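Local coordinates for protein transaminase (PDB 5G0A) that probably catalyses the pyridoxal-5'-phosphate-dependent, S-selective transfer of amino groups, as a member of the class-III omega-transaminases, at residues T127-N130 with I131-Y135; G150-G153 with G154-T157; T159-R162 with S163-S166. One frame throughout, in Å; residues are numbered along the deposited sequence.

From the N terminus, the chain first meets contact 1, two successive turns of helix 121-136, so its segments enclose no loop. Strand 140-144 follows, and then contact 2 folds residues 150-153, which begin at G150 of the cofactor pocket, onto the short helix 153-157. Contact 3 comes soon after, closing a tight turn in the loop before strand 168-169. The three stand in series, with no nesting or crossing, yet they join in space. L129 of contact 1 lays CD1 against O of G154, bringing helix 121-136 onto helix 153-157, while T159 of contact 3 reaches back to the carbonyl of G150. Each contact also touches the second subunit.

Contact 1: T127-N130 with I131-Y135; sequences TALN and IARLY
R133 swings its guanidinium back along the helix beside L129, whose CB comes within 3.9 Å of NH1. The same NH1 donates to a water at 2.8 Å. That water in turn gives a hydrogen to OD1 of N130, with 2.7 Å between OD1 and the water oxygen, so the two flat groups are joined through it, three residues apart. P139 takes NE of R133 through its carbonyl and A188 takes NH2 weakly, so all three guanidinium nitrogens have partners and its rotation should be well fixed. The chain runs extended from CG to NE after a start with CG beside the backbone N (chi1 -67°), and its CG passes 3.3 Å from O of L129.

Beneath these ends lies a regular alpha-helix. Its i to i+4 bonds are uniform: N of I131 is 2.9 Å from O of T127, and A132, R133 and L134 likewise bond back to A128, L129 and N130. On another side of the helix T127 and I131 lie alongside each other, CG2 meeting CD1 at 3.8 Å. OG1 of T127 sits beside the backbone N (chi1 -55°) and bonds to O of E123, which leaves CG2 anti to that N and facing I131.

The touching residues are buried, in helix 121-136 of a class-III aminotransferase. A128 and A132 sit on strand 293-296, T127 and I131 on strand 308-313, and I131 on helix 314-321, while N130 and I131 meet I180 and M22 of the second subunit.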
loop_
_atom_site.group_PDB
_atom_site.type_symbol
_atom_site.label_atom_id
_atom_site.label_comp_id
_atom_site.label_asym_id
_atom_site.label_seq_id
_atom_site.Cartn_x
_atom_site.Cartn_y
_atom_site.Cartn_z
ATOM N N THR B 127 -10.142 12.090 -11.315
ATOM C CA THR B 127 -9.553 12.354 -12.615
ATOM C C THR B 127 -8.327 13.272 -12.472
ATOM O O THR B 127 -7.308 13.041 -13.101
ATOM C CB THR B 127 -10.607 12.970 -13.570
ATOM O OG1 THR B 127 -11.743 12.085 -13.617
ATOM C CG2 THR B 127 -10.030 13.069 -14.981
ATOM N N ALA B 128 -8.461 14.303 -11.654
ATOM C CA ALA B 128 -7.383 15.247 -11.392
ATOM C C ALA B 128 -6.174 14.537 -10.798
ATOM O O ALA B 128 -5.046 14.834 -11.177
ATOM C CB ALA B 128 -7.837 16.318 -10.433
ATOM N N LEU B 129 -6.404 13.636 -9.843
ATOM C CA LEU B 129 -5.278 12.903 -9.246
ATOM C C LEU B 129 -4.576 12.060 -10.313
ATOM O O LEU B 129 -3.347 12.066 -10.387
ATOM C CB LEU B 129 -5.772 12.003 -8.106
ATOM C CG LEU B 129 -6.335 12.778 -6.906
ATOM C CD1 LEU B 129 -6.994 11.779 -5.952
ATOM C CD2 LEU B 129 -5.309 13.659 -6.185
ATOM N N ASN B 130 -5.357 11.350 -11.130
ATOM C CA ASN B 130 -4.800 10.549 -12.211
ATOM C C ASN B 130 -3.941 11.395 -13.160
ATOM O O ASN B 130 -2.822 10.995 -13.547
ATOM C CB ASN B 130 -5.922 9.848 -12.995
ATOM C CG ASN B 130 -6.633 8.780 -12.174
ATOM O OD1 ASN B 130 -6.166 8.409 -11.091
ATOM N ND2 ASN B 130 -7.766 8.275 -12.680
ATOM N N ILE B 131 -4.473 12.559 -13.555
ATOM C CA ILE B 131 -3.774 13.404 -14.515
ATOM C C ILE B 131 -2.499 13.988 -13.906
ATOM O O ILE B 131 -1.450 13.985 -14.576
ATOM C CB ILE B 131 -4.683 14.549 -15.040
ATOM C CG1 ILE B 131 -5.792 13.980 -15.923
ATOM C CG2 ILE B 131 -3.867 15.581 -15.832
ATOM C CD1 ILE B 131 -6.968 14.944 -16.103
ATOM N N ALA B 132 -2.582 14.483 -12.665
ATOM C CA ALA B 132 -1.404 15.075 -12.004
ATOM C C ALA B 132 -0.283 14.030 -11.934
ATOM O O ALA B 132 0.870 14.318 -12.229
ATOM C CB ALA B 132 -1.732 15.596 -10.599
ATOM N N ARG B 133 -0.643 12.810 -11.549
ATOM C CA ARG B 133 0.353 11.724 -11.444
ATOM C C ARG B 133 0.925 11.322 -12.780
ATOM O O ARG B 133 2.143 11.112 -12.893
ATOM C CB ARG B 133 -0.239 10.514 -10.682
ATOM C CG ARG B 133 -0.494 10.876 -9.226
ATOM C CD ARG B 133 -1.372 9.823 -8.531
ATOM N NE ARG B 133 -1.156 9.859 -7.086
ATOM C CZ ARG B 133 -2.090 9.671 -6.167
ATOM N NH1 ARG B 133 -3.359 9.437 -6.519
ATOM N NH2 ARG B 133 -1.740 9.714 -4.879
ATOM N N LEU B 134 0.075 11.235 -13.808
ATOM C CA LEU B 134 0.563 10.894 -15.141
ATOM C C LEU B 134 1.461 12.007 -15.709
ATOM O O LEU B 134 2.521 11.705 -16.280
ATOM C CB LEU B 134 -0.566 10.613 -16.127
ATOM C CG LEU B 134 -1.292 9.261 -15.958
ATOM C CD1 LEU B 134 -2.648 9.306 -16.654
ATOM C CD2 LEU B 134 -0.475 8.031 -16.391
ATOM N N TYR B 135 1.032 13.256 -15.561
ATOM C CA TYR B 135 1.827 14.367 -16.148
ATOM C C TYR B 135 3.219 14.434 -15.517
ATOM O O TYR B 135 4.251 14.598 -16.211
ATOM C CB TYR B 135 1.077 15.698 -15.946
ATOM C CG TYR B 135 1.880 16.886 -16.424
ATOM C CD1 TYR B 135 1.955 17.191 -17.779
ATOM C CD2 TYR B 135 2.597 17.654 -15.510
ATOM C CE1 TYR B 135 2.723 18.267 -18.211
ATOM C CE2 TYR B 135 3.360 18.738 -15.931
ATOM C CZ TYR B 135 3.415 19.021 -17.269
ATOM O OH TYR B 135 4.194 20.098 -17.649
HETATM O O HOH W 1 -4.507 8.409 -8.901
#

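Contact 2: G150-G153 with G154-T157; sequences GWTG and GAAT
N of A156 lies nearly on the line of the T152 C=O (C=O...N angle 179°), 2.7 Å from the carbonyl oxygen of T152, and donates to it. This i to i+4 bond opens helix 153-157, a short and weakly bonded helix that follows the cofactor-contacting loop of this class-III aminotransferase. The next bond is poorer: N of T157 lies 3.4 Å from O of G153, a weak hydrogen bond. The T157 side chain also bonds back, OG1 donating to O of G154 at 2.7 Å in the carbonyl plane. Its hydroxyl reaches there by sitting between the backbone N and the carbonyl carbon (chi1 67°), and this places CG2 3.2 Å from O of G153.

At the start of the helix, OE2 of E126 receives OG1 of T152, N of A155 and, weakly, N of G154. N of G153 is bound by OE1 of E126 of the second subunit. Gathered at a helix N-terminus, the two carboxylates are probably stabilised by its dipole and their own N-H partners.

Around this polar core the two alanines pack on T152. CB of A156 rests 3.2 Å from O of T152, and CB of A155 meets OG1 of T152 at 3.8 Å. G150, part of the pyridoxal-5'-phosphate pocket, has phi 120°, a backbone angle typical of glycine, and its CA lies close to A155. W151 also touches the cofactor, and CG2 of T152 sits 3.6 Å above the plane of its indole, displaced toward the rim.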
loop_
_atom_site.group_PDB
_atom_site.type_symbol
_atom_site.label_atom_id
_atom_site.label_comp_id
_atom_site.label_asym_id
_atom_site.label_seq_id
_atom_site.Cartn_x
_atom_site.Cartn_y
_atom_site.Cartn_z
ATOM N N GLY B 150 -13.970 14.396 -1.350
ATOM C CA GLY B 150 -14.850 13.373 -1.938
ATOM C C GLY B 150 -14.719 12.036 -1.237
ATOM O O GLY B 150 -13.971 11.913 -0.268
ATOM N N TRP B 151 -15.421 11.020 -1.751
ATOM C CA TRP B 151 -15.619 9.789 -0.980
ATOM C C TRP B 151 -15.172 8.496 -1.666
ATOM O O TRP B 151 -15.056 7.460 -0.998
ATOM C CB TRP B 151 -17.098 9.644 -0.572
ATOM C CG TRP B 151 -17.982 9.425 -1.763
ATOM C CD1 TRP B 151 -18.544 10.390 -2.547
ATOM C CD2 TRP B 151 -18.348 8.163 -2.347
ATOM N NE1 TRP B 151 -19.242 9.806 -3.585
ATOM C CE2 TRP B 151 -19.147 8.444 -3.478
ATOM C CE3 TRP B 151 -18.088 6.819 -2.011
ATOM C CZ2 TRP B 151 -19.710 7.427 -4.285
ATOM C CZ3 TRP B 151 -18.620 5.803 -2.833
ATOM C CH2 TRP B 151 -19.432 6.122 -3.952
ATOM N N THR B 152 -14.992 8.540 -2.991
ATOM C CA THR B 152 -14.564 7.374 -3.758
ATOM C C THR B 152 -13.094 7.082 -3.397
ATOM O O THR B 152 -12.409 7.937 -2.802
ATOM C CB THR B 152 -14.748 7.601 -5.286
ATOM O OG1 THR B 152 -14.197 8.879 -5.625
ATOM C CG2 THR B 152 -16.247 7.618 -5.693
ATOM N N GLY B 153 -12.625 5.873 -3.693
ATOM C CA GLY B 153 -11.340 5.379 -3.172
ATOM C C GLY B 153 -10.161 6.317 -3.314
ATOM O O GLY B 153 -9.452 6.550 -2.339
ATOM N N GLY B 154 -9.969 6.895 -4.505
ATOM C CA GLY B 154 -8.864 7.840 -4.715
ATOM C C GLY B 154 -9.071 9.199 -4.042
ATOM O O GLY B 154 -8.194 9.708 -3.341
ATOM N N ALA B 155 -10.250 9.796 -4.232
ATOM C CA ALA B 155 -10.596 11.049 -3.578
ATOM C C ALA B 155 -10.556 10.934 -2.037
ATOM O O ALA B 155 -10.175 11.855 -1.332
ATOM C CB ALA B 155 -11.975 11.516 -4.033
ATOM N N ALA B 156 -10.990 9.796 -1.509
ATOM C CA ALA B 156 -10.933 9.582 -0.061
ATOM C C ALA B 156 -9.490 9.573 0.489
ATOM O O ALA B 156 -9.258 10.012 1.609
ATOM C CB ALA B 156 -11.667 8.300 0.326
ATOM N N THR B 157 -8.518 9.119 -0.305
ATOM C CA THR B 157 -7.126 9.116 0.189
ATOM C C THR B 157 -6.663 10.524 0.557
ATOM O O THR B 157 -5.844 10.678 1.456
ATOM C CB THR B 157 -6.097 8.485 -0.788
ATOM O OG1 THR B 157 -5.961 9.299 -1.963
ATOM C CG2 THR B 157 -6.501 7.019 -1.159
#

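Contact 3: T159-R162 with S163-S166; sequences TRLR and SYRS
R165 and T159 make the main side-chain hydrogen bond: NH1 donates to the backbone O of T159 at 2.9 Å, in the carbonyl plane but bent (139° at the hydrogen) and tilted from the guanidinium plane. A kink in the arginine chain (chi3 48°) folds the group back toward T159, and NH1 also bonds weakly to O of A156. The second bond is within the backbone, N of Y164 to O of L161 at 3.1 Å, with the donor standing above the carbonyl plane instead of on a lone pair.

Of charged groups, the two arginines come close together. NH1 of R160 hangs over the centre of the R165 guanidinium, 3.5 Å above its plane, and the planes are 36° apart. Two positive groups should repel, which may be eased by the third subunit, where N225 accepts NH2 of R160 and Y226 gives it a cation-pi partner.

Apolar contact comes from L161 and Y164, which run side by side, CD2 of the leucine 3.6 Å from CD2 of the tyrosine. CG of L161, anti to its backbone N, carries the leucine alongside the tyrosine. H410 adds an edge-to-face partner for Y164. The T159 and R165 side chains pass in opposite directions, CG2 of T159 4.0 Å from CG of R165.

Beyond the turn, S166 bonds to W325 and S327 of the second subunit. With R162 and S163 at its corners and L161 bonded to Y164, 161-164 is a type I beta turn, in a loop bordering the cofactor site.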
loop_
_atom_site.group_PDB
_atom_site.type_symbol
_atom_site.label_atom_id
_atom_site.label_comp_id
_atom_site.label_asym_id
_atom_site.label_seq_id
_atom_site.Cartn_x
_atom_site.Cartn_y
_atom_site.Cartn_z
ATOM N N THR B 159 -8.827 12.917 1.511
ATOM C CA THR B 159 -9.770 13.458 2.474
ATOM C C THR B 159 -9.259 13.113 3.864
ATOM O O THR B 159 -9.117 11.937 4.215
ATOM C CB THR B 159 -11.166 12.859 2.238
ATOM O OG1 THR B 159 -11.698 13.424 1.031
ATOM C CG2 THR B 159 -12.095 13.192 3.389
ATOM N N ARG B 160 -8.922 14.145 4.630
ATOM C CA ARG B 160 -8.443 13.956 6.005
ATOM C C ARG B 160 -9.411 14.606 7.000
ATOM O O ARG B 160 -9.022 15.233 7.979
ATOM C CB ARG B 160 -7.007 14.484 6.164
ATOM C CG ARG B 160 -5.962 13.783 5.309
ATOM C CD ARG B 160 -5.925 12.275 5.520
ATOM N NE ARG B 160 -6.185 11.897 6.905
ATOM C CZ ARG B 160 -6.614 10.699 7.302
ATOM N NH1 ARG B 160 -6.796 9.716 6.428
ATOM N NH2 ARG B 160 -6.863 10.478 8.585
ATOM N N LEU B 161 -10.696 14.438 6.720
ATOM C CA LEU B 161 -11.744 14.901 7.616
ATOM C C LEU B 161 -12.308 13.640 8.238
ATOM O O LEU B 161 -12.988 12.878 7.568
ATOM C CB LEU B 161 -12.818 15.670 6.824
ATOM C CG LEU B 161 -13.883 16.383 7.664
ATOM C CD1 LEU B 161 -13.243 17.439 8.548
ATOM C CD2 LEU B 161 -14.933 17.002 6.758
ATOM N N ARG B 162 -11.993 13.418 9.520
ATOM C CA ARG B 162 -12.197 12.127 10.196
ATOM C C ARG B 162 -13.629 11.599 10.121
ATOM O O ARG B 162 -13.856 10.389 10.001
ATOM C CB ARG B 162 -11.807 12.274 11.671
ATOM C CG ARG B 162 -11.702 10.971 12.426
ATOM C CD ARG B 162 -11.225 11.245 13.840
ATOM N NE ARG B 162 -11.182 10.020 14.633
ATOM C CZ ARG B 162 -11.294 9.987 15.958
ATOM N NH1 ARG B 162 -11.504 11.117 16.643
ATOM N NH2 ARG B 162 -11.217 8.819 16.598
ATOM N N SER B 163 -14.579 12.526 10.181
ATOM C CA SER B 163 -15.995 12.216 10.291
ATOM C C SER B 163 -16.685 12.005 8.950
ATOM O O SER B 163 -17.891 11.776 8.904
ATOM C CB SER B 163 -16.716 13.349 11.048
ATOM O OG SER B 163 -16.430 14.627 10.482
ATOM N N TYR B 164 -15.925 12.069 7.861
ATOM C CA TYR B 164 -16.520 11.970 6.541
ATOM C C TYR B 164 -15.801 10.982 5.629
ATOM O O TYR B 164 -15.795 11.153 4.413
ATOM C CB TYR B 164 -16.628 13.372 5.907
ATOM C CG TYR B 164 -17.834 14.116 6.425
ATOM C CD1 TYR B 164 -19.079 13.966 5.809
ATOM C CD2 TYR B 164 -17.746 14.933 7.549
ATOM C CE1 TYR B 164 -20.197 14.626 6.291
ATOM C CE2 TYR B 164 -18.863 15.604 8.031
ATOM C CZ TYR B 164 -20.079 15.435 7.403
ATOM O OH TYR B 164 -21.201 16.083 7.866
ATOM N N ARG B 165 -15.245 9.917 6.210
ATOM C CA ARG B 165 -14.493 8.951 5.426
ATOM C C ARG B 165 -15.211 7.602 5.264
ATOM O O ARG B 165 -14.573 6.561 5.136
ATOM C CB ARG B 165 -13.091 8.780 6.031
ATOM C CG ARG B 165 -12.175 9.984 5.826
ATOM C CD ARG B 165 -10.831 9.801 6.543
ATOM N NE ARG B 165 -10.246 8.488 6.265
ATOM C CZ ARG B 165 -9.664 8.145 5.117
ATOM N NH1 ARG B 165 -9.525 9.038 4.149
ATOM N NH2 ARG B 165 -9.196 6.908 4.954
ATOM N N SER B 166 -16.548 7.634 5.244
ATOM C CA SER B 166 -17.368 6.440 4.940
ATOM C C SER B 166 -17.181 5.243 5.874
ATOM O O SER B 166 -17.461 4.101 5.501
ATOM C CB SER B 166 -17.176 6.014 3.480
ATOM O OG SER B 166 -17.422 7.126 2.624
HETATM O O HOH W 2 -15.744 7.899 8.548
#